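Local coordinates for small nuclear ribonucleoprotein homolog (Pyrobaculum aerophilum, PDB 1M5Q) that assembles as an Sm-like archaeal protein into a ring-built 14-mer and probably binds RNA, at the interface of chains A and B. Coordinates in Å, arbitrary orientation; residue numbers count along the deposited sequence, not the author numbering. Chains: chain A/B, small nuclear ribonucleoprotein homolog.

Contact 1: the interface of chains A and B. Residues chain A 23, 48-49; chain B 14, 61, 63, 65.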
loop_
_atom_site.group_PDB
_atom_site.type_symbol
_atom_site.label_atom_id
_atom_site.label_comp_id
_atom_site.label_asym_id
_atom_site.label_seq_id
_atom_site.Cartn_x
_atom_site.Cartn_y
_atom_site.Cartn_z
ATOM N N TYR A 23 28.572 -6.509 11.504
ATOM C CA TYR A 23 28.612 -7.890 11.956
ATOM C C TYR A 23 29.229 -8.795 10.908
ATOM O O TYR A 23 28.976 -8.623 9.715
ATOM C CB TYR A 23 27.206 -8.384 12.308
ATOM C CG TYR A 23 26.783 -7.855 13.653
ATOM C CD1 TYR A 23 27.006 -8.605 14.794
ATOM C CD2 TYR A 23 26.273 -6.541 13.789
ATOM C CE1 TYR A 23 26.735 -8.070 16.052
ATOM C CE2 TYR A 23 26.000 -5.994 15.018
ATOM C CZ TYR A 23 26.239 -6.772 16.167
ATOM O OH TYR A 23 26.003 -6.265 17.435
ATOM N N LYS A 48 30.738 -11.970 20.529
ATOM C CA LYS A 48 30.290 -13.134 19.763
ATOM C C LYS A 48 28.862 -13.590 20.028
ATOM O O LYS A 48 28.420 -13.651 21.169
ATOM C CB LYS A 48 31.236 -14.309 19.995
ATOM C CG LYS A 48 32.555 -14.100 19.320
ATOM C CD LYS A 48 33.449 -15.326 19.324
ATOM C CE LYS A 48 34.562 -15.168 18.268
ATOM N NZ LYS A 48 35.040 -13.737 18.181
ATOM N N PHE A 49 28.146 -13.929 18.961
ATOM C CA PHE A 49 26.772 -14.374 19.102
ATOM C C PHE A 49 26.513 -15.623 18.271
ATOM O O PHE A 49 26.929 -15.716 17.103
ATOM C CB PHE A 49 25.762 -13.264 18.675
ATOM C CG PHE A 49 25.848 -11.995 19.499
ATOM C CD1 PHE A 49 26.690 -10.969 19.125
ATOM C CD2 PHE A 49 25.144 -11.871 20.685
ATOM C CE1 PHE A 49 26.839 -9.826 19.932
ATOM C CE2 PHE A 49 25.284 -10.715 21.516
ATOM C CZ PHE A 49 26.136 -9.705 21.125
ATOM N N GLN B 14 19.024 -10.481 23.403
ATOM C CA GLN B 14 19.415 -9.086 23.475
ATOM C C GLN B 14 18.745 -8.374 22.277
ATOM O O GLN B 14 18.773 -8.903 21.150
ATOM C CB GLN B 14 20.922 -8.996 23.335
ATOM C CG GLN B 14 21.428 -7.635 23.388
ATOM C CD GLN B 14 22.930 -7.591 23.343
ATOM O OE1 GLN B 14 23.544 -7.696 22.265
ATOM N NE2 GLN B 14 23.536 -7.441 24.498
ATOM N N HIS B 61 18.588 -5.209 15.602
ATOM C CA HIS B 61 18.823 -6.640 15.588
ATOM C C HIS B 61 18.536 -7.289 16.951
ATOM O O HIS B 61 18.428 -6.616 17.970
ATOM C CB HIS B 61 20.256 -7.015 15.067
ATOM C CG HIS B 61 21.386 -6.464 15.887
ATOM N ND1 HIS B 61 21.899 -5.193 15.698
ATOM C CD2 HIS B 61 22.052 -6.987 16.952
ATOM C CE1 HIS B 61 22.831 -4.957 16.613
ATOM N NE2 HIS B 61 22.942 -6.029 17.384
ATOM N N ASP B 63 19.821 -10.604 19.310
ATOM C CA ASP B 63 20.948 -11.520 19.439
ATOM C C ASP B 63 20.803 -12.590 20.485
ATOM O O ASP B 63 20.272 -12.363 21.554
ATOM C CB ASP B 63 22.217 -10.763 19.740
ATOM C CG ASP B 63 22.321 -9.472 18.982
ATOM O OD1 ASP B 63 22.003 -9.480 17.763
ATOM O OD2 ASP B 63 22.732 -8.439 19.612
ATOM N N THR B 65 22.935 -15.826 22.473
ATOM C CA THR B 65 24.223 -16.452 22.698
ATOM C C THR B 65 23.999 -17.900 23.045
ATOM O O THR B 65 24.950 -18.593 23.440
ATOM C CB THR B 65 25.016 -15.776 23.877
ATOM O OG1 THR B 65 24.191 -15.750 25.034
ATOM C CG2 THR B 65 25.402 -14.352 23.529
#
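A:Phe49 lays its ring against B:Asp63, B:Gln14 and B:Thr65, and this wedge is the tightly packed part of the contact. The face of the ring near CD2 meets the methylene carbon CB of B:Asp63, 3.3 Å from A:Phe49 CD2. The carboxylate oxygen OD2 of B:Asp63 stands above the same face, also toward the rim. B:Gln14, its chain extended with CG anti to the backbone N (chi1 180°), runs at about a right angle to the phenylalanine side chain and brings its amide oxygen OE1 to the CZ-CE2 edge, 3.5 Å from A:Phe49 CZ. The methyl CG2 of B:Thr65, 3.8 Å from A:Phe49 CD2, lies past the CD2 edge on the other side of the ring plane; together with B:Asp63 it probably limits the swing of the ring.

The second group is more polar. The CE2-CZ edge of A:Tyr23 comes down over the face of the B:His61 imidazole, the planes 61° apart, and its OH ends beside NE2. A:Tyr23 OH and the imidazole NE2 of B:His61 form a hydrogen bond of 3.1 Å, but the oxygen is raised well above the imidazole plane, which probably weakens it. The B:Asp63 carboxylate faces the CD2 edge of that imidazole, so closely that the pair is doubtful as modelled; a turned imidazole could place ND1 there.

Packing is looser beside A:Lys48, whose side chain runs away from the partner; its carbonyl oxygen O is 3.9 Å from B:Thr65 CG2. B:Gln14 OE1 and B:Asp63 OD2 lie 2.9 Å apart; the amide may be better modelled turned over, with NE2 facing the carboxylate.

Contact 2: the interface of chains A and B. Residues chain A 58; chain B 18, 57-60.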
loop_
_atom_site.group_PDB
_atom_site.type_symbol
_atom_site.label_atom_id
_atom_site.label_comp_id
_atom_site.label_asym_id
_atom_site.label_seq_id
_atom_site.Cartn_x
_atom_site.Cartn_y
_atom_site.Cartn_z
ATOM N N TYR A 58 17.464 -1.755 8.651
ATOM C CA TYR A 58 18.715 -1.183 9.160
ATOM C C TYR A 58 19.944 -1.678 8.435
ATOM O O TYR A 58 21.077 -1.333 8.794
ATOM C CB TYR A 58 18.810 -1.467 10.671
ATOM C CG TYR A 58 17.818 -0.633 11.434
ATOM C CD1 TYR A 58 16.540 -1.115 11.769
ATOM C CD2 TYR A 58 18.111 0.697 11.719
ATOM C CE1 TYR A 58 15.570 -0.257 12.363
ATOM C CE2 TYR A 58 17.183 1.544 12.309
ATOM C CZ TYR A 58 15.913 1.082 12.629
ATOM O OH TYR A 58 15.006 2.009 13.169
ATOM N N SER B 18 17.446 1.419 17.747
ATOM C CA SER B 18 17.933 2.484 16.892
ATOM C C SER B 18 18.414 3.700 17.676
ATOM O O SER B 18 19.300 4.449 17.252
ATOM C CB SER B 18 16.775 2.883 15.998
ATOM O OG SER B 18 17.294 3.413 14.834
ATOM N N ARG B 57 9.716 -0.888 14.246
ATOM C CA ARG B 57 10.449 0.146 13.494
ATOM C C ARG B 57 11.801 0.532 14.079
ATOM O O ARG B 57 12.654 1.036 13.363
ATOM C CB ARG B 57 9.667 1.448 13.419
ATOM C CG ARG B 57 8.471 1.398 12.504
ATOM C CD ARG B 57 7.701 2.737 12.528
ATOM N NE ARG B 57 6.609 2.681 11.565
ATOM C CZ ARG B 57 5.527 1.929 11.735
ATOM N NH1 ARG B 57 5.380 1.207 12.837
ATOM N NH2 ARG B 57 4.630 1.828 10.760
ATOM N N TYR B 58 11.993 0.322 15.373
ATOM C CA TYR B 58 13.248 0.757 16.016
ATOM C C TYR B 58 14.196 -0.359 16.389
ATOM O O TYR B 58 15.245 -0.117 16.987
ATOM C CB TYR B 58 12.939 1.598 17.280
ATOM C CG TYR B 58 12.365 2.955 16.919
ATOM C CD1 TYR B 58 10.986 3.161 16.823
ATOM C CD2 TYR B 58 13.213 4.001 16.559
ATOM C CE1 TYR B 58 10.462 4.406 16.349
ATOM C CE2 TYR B 58 12.720 5.234 16.106
ATOM C CZ TYR B 58 11.352 5.422 16.001
ATOM O OH TYR B 58 10.909 6.641 15.545
ATOM N N ILE B 59 13.849 -1.573 16.018
ATOM C CA ILE B 59 14.722 -2.709 16.313
ATOM C C ILE B 59 15.742 -2.903 15.194
ATOM O O ILE B 59 15.364 -3.104 14.021
ATOM C CB ILE B 59 13.889 -3.983 16.464
ATOM C CG1 ILE B 59 12.867 -3.779 17.559
ATOM C CG2 ILE B 59 14.782 -5.194 16.755
ATOM C CD1 ILE B 59 11.817 -4.950 17.644
ATOM N N VAL B 60 17.023 -2.839 15.540
ATOM C CA VAL B 60 18.127 -3.028 14.570
ATOM C C VAL B 60 18.400 -4.547 14.470
ATOM O O VAL B 60 18.418 -5.113 13.364
ATOM C CB VAL B 60 19.457 -2.245 15.003
ATOM C CG1 VAL B 60 20.548 -2.411 13.961
ATOM C CG2 VAL B 60 19.144 -0.737 15.241
#
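With CG beside the backbone N (chi1 -71°) and the ring turned nearly perpendicular by chi2 94°, A:Tyr58 lays its phenol over the start of strand 59-64 of chain B and carries its hydroxyl to the 3-10 helix 56-58 before it. There A:Tyr58 OH donates a hydrogen bond of 2.6 Å to the backbone carbonyl oxygen O of B:Arg57. The donor lies in the carbonyl plane at a C=O...O angle of 148°, and the acceptor lies in the plane of the phenol at its edge, an in-plane arrangement that suits a phenol donor and pins the hydroxyl end. B:Ser18 adds a weak bond from its side-chain OG to the same hydroxyl, 3.2 Å from A:Tyr58 OH.

One face of the ring rests on chain B. The methyl CG2 of B:Val60 lies 3.9 Å from A:Tyr58 CD2, above the plane toward the rim, while CG1 of the same valine touches the tyrosine CB. On this side too, the carbonyl oxygen O of B:Ile59 approaches the other flank, 3.2 Å from A:Tyr58 CD1. A phenylalanine at A:Tyr58 would keep the ring on B:Val60 but would probably leave the B:Arg57 carbonyl without its donor and the ring tip without its anchor.

B:Tyr58 has nearly the same torsions as A:Tyr58, as expected if each subunit presents this ring to its next neighbour. The tyrosine probably serves as a latch between successive subunits of the 14-mer's rings.

Contact 1 and contact 2 are neighbouring patches of one subunit boundary, their C-alpha centres about 14 Å apart. Chain B's strand 59-64 runs through both: its first residues serve contact 2, and those further along serve contact 1. Chain A answers with separate elements, strands 22-30 and 48-49 in contact 1 and the 3-10 helix 56-58 in contact 2. Because the two chains contribute mostly different residues and the interface is not an exact two-fold, the pairing is head to tail and can be repeated from copy to copy, as in the rings typical of Sm proteins. Gripping one strand at two places should help fix the angle between successive subunits in the 14-mer.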